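Side-chain contact in methanol--corrinoid protein co-methyltransferase (Methanosarcina barkeri, PDB 2I2X), which transfers the methyl group of methanol to the cob(I)amide carried by its partner subunit MtaC, using zinc, in the methanol pathway of methanogenesis: residues D15-G20 / V276-G281. Sequence-based numbering, arbitrary orientation.
Sequences DEMTFG and VKAITG
Met17 from the loop and Lys277 from the helix reach toward each other's segment, joining the N-terminal loop before strand 21-22 to helix 273-280 of the TIM barrel of MtaB. The two backbones stay well apart, the nearest pair of CA atoms, Met17 and Ala278, being 7.4 Å from each other, and side chains span the gap. Met17 has CG anti to its carbonyl carbon and continues straight through chi2, and these two torsions bring Met17 SD to 3.7 Å from Ala278 CB. The bend at chi3, 81°, then turns CE in toward the helix backbone, leaving Met17 CE 3.4 Å from Ala278 N and 3.8 Å from Lys277 CG. Cys306, in a loop, also touches the Met17 side chain.

Lys277 runs the other way. Its CG lies anti to the backbone N (chi1 -177°), and every later torsion is extended, which carries the ammonium group to the loop without a kink. There Lys277 NZ donates to Thr18 O over 3.2 Å, with a C=O...N angle of 164°, so the donor approaches almost head-on to the carbonyl. The same nitrogen forms a salt bridge with Asp308 and bonds to the carbonyls of Cys306 and Val21; this buried amine is therefore gripped by several oxygens, which would be expected to stabilise its positive charge. The Thr18 side chain starts away from the helix, and its OG1 hydrogen-bonds Asp349. At the helix end, Val276 O accepts two bonds, from Thr280 N and from Thr280 OG1, the hydroxyl standing above the carbonyl plane at 2.8 Å.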
ATOM      1  N   ASP A  15     -17.181 -28.299  -1.227  1.00 11.06           N
ATOM      2  CA  ASP A  15     -17.502 -27.704  -2.516  1.00 11.31           C
ATOM      3  C   ASP A  15     -18.700 -26.767  -2.488  1.00 11.19           C
ATOM      4  O   ASP A  15     -18.931 -26.039  -3.463  1.00 11.38           O
ATOM      5  CB  ASP A  15     -17.687 -28.767  -3.602  1.00 11.76           C
ATOM      6  CG  ASP A  15     -17.839 -28.149  -4.977  1.00 11.29           C
ATOM      7  OD1 ASP A  15     -16.830 -27.673  -5.522  1.00 12.94           O
ATOM      8  OD2 ASP A  15     -18.974 -28.107  -5.500  1.00 11.34           O
ATOM      9  N   GLU A  16     -19.441 -26.770  -1.385  1.00 10.58           N
ATOM     10  CA  GLU A  16     -20.593 -25.881  -1.212  1.00 10.85           C
ATOM     11  C   GLU A  16     -20.142 -24.492  -0.748  1.00 10.45           C
ATOM     12  O   GLU A  16     -20.915 -23.503  -0.823  1.00 10.82           O
ATOM     13  CB  GLU A  16     -21.562 -26.441  -0.144  1.00 11.74           C
ATOM     14  CG  GLU A  16     -22.676 -27.345  -0.654  1.00 13.15           C
ATOM     15  CD  GLU A  16     -23.534 -28.007   0.460  1.00 18.44           C
ATOM     16  OE1 GLU A  16     -23.349 -27.738   1.685  1.00 16.80           O
ATOM     17  OE2 GLU A  16     -24.421 -28.827   0.080  1.00 20.63           O
ATOM     18  N   MET A  17     -18.924 -24.429  -0.213  1.00  9.18           N
ATOM     19  CA  MET A  17     -18.365 -23.172   0.260  1.00  8.40           C
ATOM     20  C   MET A  17     -17.873 -22.261  -0.892  1.00  8.28           C
ATOM     21  O   MET A  17     -17.284 -22.718  -1.895  1.00  7.19           O
ATOM     22  CB  MET A  17     -17.244 -23.439   1.247  1.00  8.10           C
ATOM     23  CG  MET A  17     -17.702 -24.210   2.511  1.00  9.57           C
ATOM     24  SD  MET A  17     -16.314 -24.578   3.597  1.00  8.96           S
ATOM     25  CE  MET A  17     -16.230 -22.999   4.396  1.00  7.55           C
ATOM     26  N   THR A  18     -18.137 -20.974  -0.730  1.00  7.41           N
ATOM     27  CA  THR A  18     -17.717 -20.003  -1.689  1.00  6.78           C
ATOM     28  C   THR A  18     -17.531 -18.659  -0.985  1.00  6.26           C
ATOM     29  O   THR A  18     -17.881 -18.509   0.207  1.00  4.73           O
ATOM     30  CB  THR A  18     -18.702 -19.923  -2.897  1.00  7.19           C
ATOM     31  OG1 THR A  18     -18.010 -19.402  -4.028  1.00  8.11           O
ATOM     32  CG2 THR A  18     -19.918 -19.036  -2.608  1.00  6.02           C
ATOM     33  N   PHE A  19     -16.978 -17.685  -1.719  1.00  5.29           N
ATOM     34  CA  PHE A  19     -16.808 -16.352  -1.160  1.00  4.68           C
ATOM     35  C   PHE A  19     -18.076 -15.475  -1.309  1.00  5.12           C
ATOM     36  O   PHE A  19     -18.895 -15.714  -2.206  1.00  5.54           O
ATOM     37  CB  PHE A  19     -15.556 -15.696  -1.720  1.00  4.10           C
ATOM     38  CG  PHE A  19     -15.458 -15.706  -3.247  1.00  3.18           C
ATOM     39  CD1 PHE A  19     -14.403 -16.350  -3.876  1.00  2.00           C
ATOM     40  CD2 PHE A  19     -16.375 -15.010  -4.027  1.00  2.00           C
ATOM     41  CE1 PHE A  19     -14.276 -16.329  -5.288  1.00  4.76           C
ATOM     42  CE2 PHE A  19     -16.269 -14.990  -5.404  1.00  3.83           C
ATOM     43  CZ  PHE A  19     -15.209 -15.648  -6.058  1.00  2.00           C
ATOM     44  N   GLY A  20     -18.261 -14.515  -0.405  1.00  5.17           N
ATOM     45  CA  GLY A  20     -19.407 -13.606  -0.442  1.00  6.58           C
ATOM     46  C   GLY A  20     -20.765 -14.217  -0.127  1.00  7.90           C
ATOM     47  O   GLY A  20     -21.814 -13.518  -0.075  1.00  7.23           O
ATOM     48  N   VAL A 276     -13.774 -22.196  10.716  1.00  5.75           N
ATOM     49  CA  VAL A 276     -14.945 -21.784  11.491  1.00  6.13           C
ATOM     50  C   VAL A 276     -16.199 -21.632  10.636  1.00  7.35           C
ATOM     51  O   VAL A 276     -17.308 -22.013  11.058  1.00  7.63           O
ATOM     52  CB  VAL A 276     -14.646 -20.480  12.305  1.00  6.37           C
ATOM     53  CG1 VAL A 276     -15.894 -19.947  12.977  1.00  5.99           C
ATOM     54  CG2 VAL A 276     -13.562 -20.732  13.362  1.00  4.09           C
ATOM     55  N   LYS A 277     -16.003 -21.099   9.422  1.00  8.22           N
ATOM     56  CA  LYS A 277     -17.061 -20.937   8.440  1.00  7.37           C
ATOM     57  C   LYS A 277     -17.609 -22.278   8.040  1.00  7.27           C
ATOM     58  O   LYS A 277     -18.829 -22.443   7.997  1.00  7.72           O
ATOM     59  CB  LYS A 277     -16.578 -20.183   7.195  1.00  7.61           C
ATOM     60  CG  LYS A 277     -17.706 -19.932   6.194  1.00  8.12           C
ATOM     61  CD  LYS A 277     -17.350 -18.909   5.157  1.00 11.75           C
ATOM     62  CE  LYS A 277     -18.519 -18.594   4.199  1.00 11.51           C
ATOM     63  NZ  LYS A 277     -18.087 -17.541   3.247  1.00 12.08           N
ATOM     64  N   ALA A 278     -16.725 -23.224   7.725  1.00  6.65           N
ATOM     65  CA  ALA A 278     -17.152 -24.596   7.400  1.00  7.49           C
ATOM     66  C   ALA A 278     -18.034 -25.229   8.493  1.00  8.06           C
ATOM     67  O   ALA A 278     -19.010 -25.909   8.188  1.00  8.94           O
ATOM     68  CB  ALA A 278     -15.943 -25.494   7.113  1.00  7.31           C
ATOM     69  N   ILE A 279     -17.708 -25.001   9.765  1.00  7.37           N
ATOM     70  CA  ILE A 279     -18.527 -25.513  10.825  1.00  7.03           C
ATOM     71  C   ILE A 279     -19.832 -24.723  10.960  1.00  7.93           C
ATOM     72  O   ILE A 279     -20.918 -25.308  10.958  1.00  7.73           O
ATOM     73  CB  ILE A 279     -17.754 -25.518  12.174  1.00  7.48           C
ATOM     74  CG1 ILE A 279     -16.567 -26.481  12.112  1.00  6.36           C
ATOM     75  CG2 ILE A 279     -18.655 -25.899  13.313  1.00  4.40           C
ATOM     76  CD1 ILE A 279     -15.601 -26.298  13.246  1.00  5.84           C
ATOM     77  N   THR A 280     -19.721 -23.400  11.071  1.00  8.24           N
ATOM     78  CA  THR A 280     -20.855 -22.565  11.480  1.00  8.49           C
ATOM     79  C   THR A 280     -21.774 -22.080  10.356  1.00  8.64           C
ATOM     80  O   THR A 280     -22.947 -21.745  10.617  1.00  8.95           O
ATOM     81  CB  THR A 280     -20.384 -21.292  12.216  1.00  8.57           C
ATOM     82  OG1 THR A 280     -19.602 -20.498  11.325  1.00  9.11           O
ATOM     83  CG2 THR A 280     -19.540 -21.623  13.448  1.00  8.53           C
ATOM     84  N   GLY A 281     -21.251 -21.983   9.132  1.00  7.61           N
ATOM     85  CA  GLY A 281     -22.028 -21.401   8.031  1.00  6.89           C
ATOM     86  C   GLY A 281     -22.200 -19.907   8.198  1.00  7.22           C
ATOM     87  O   GLY A 281     -23.066 -19.296   7.561  1.00  7.19           O
TER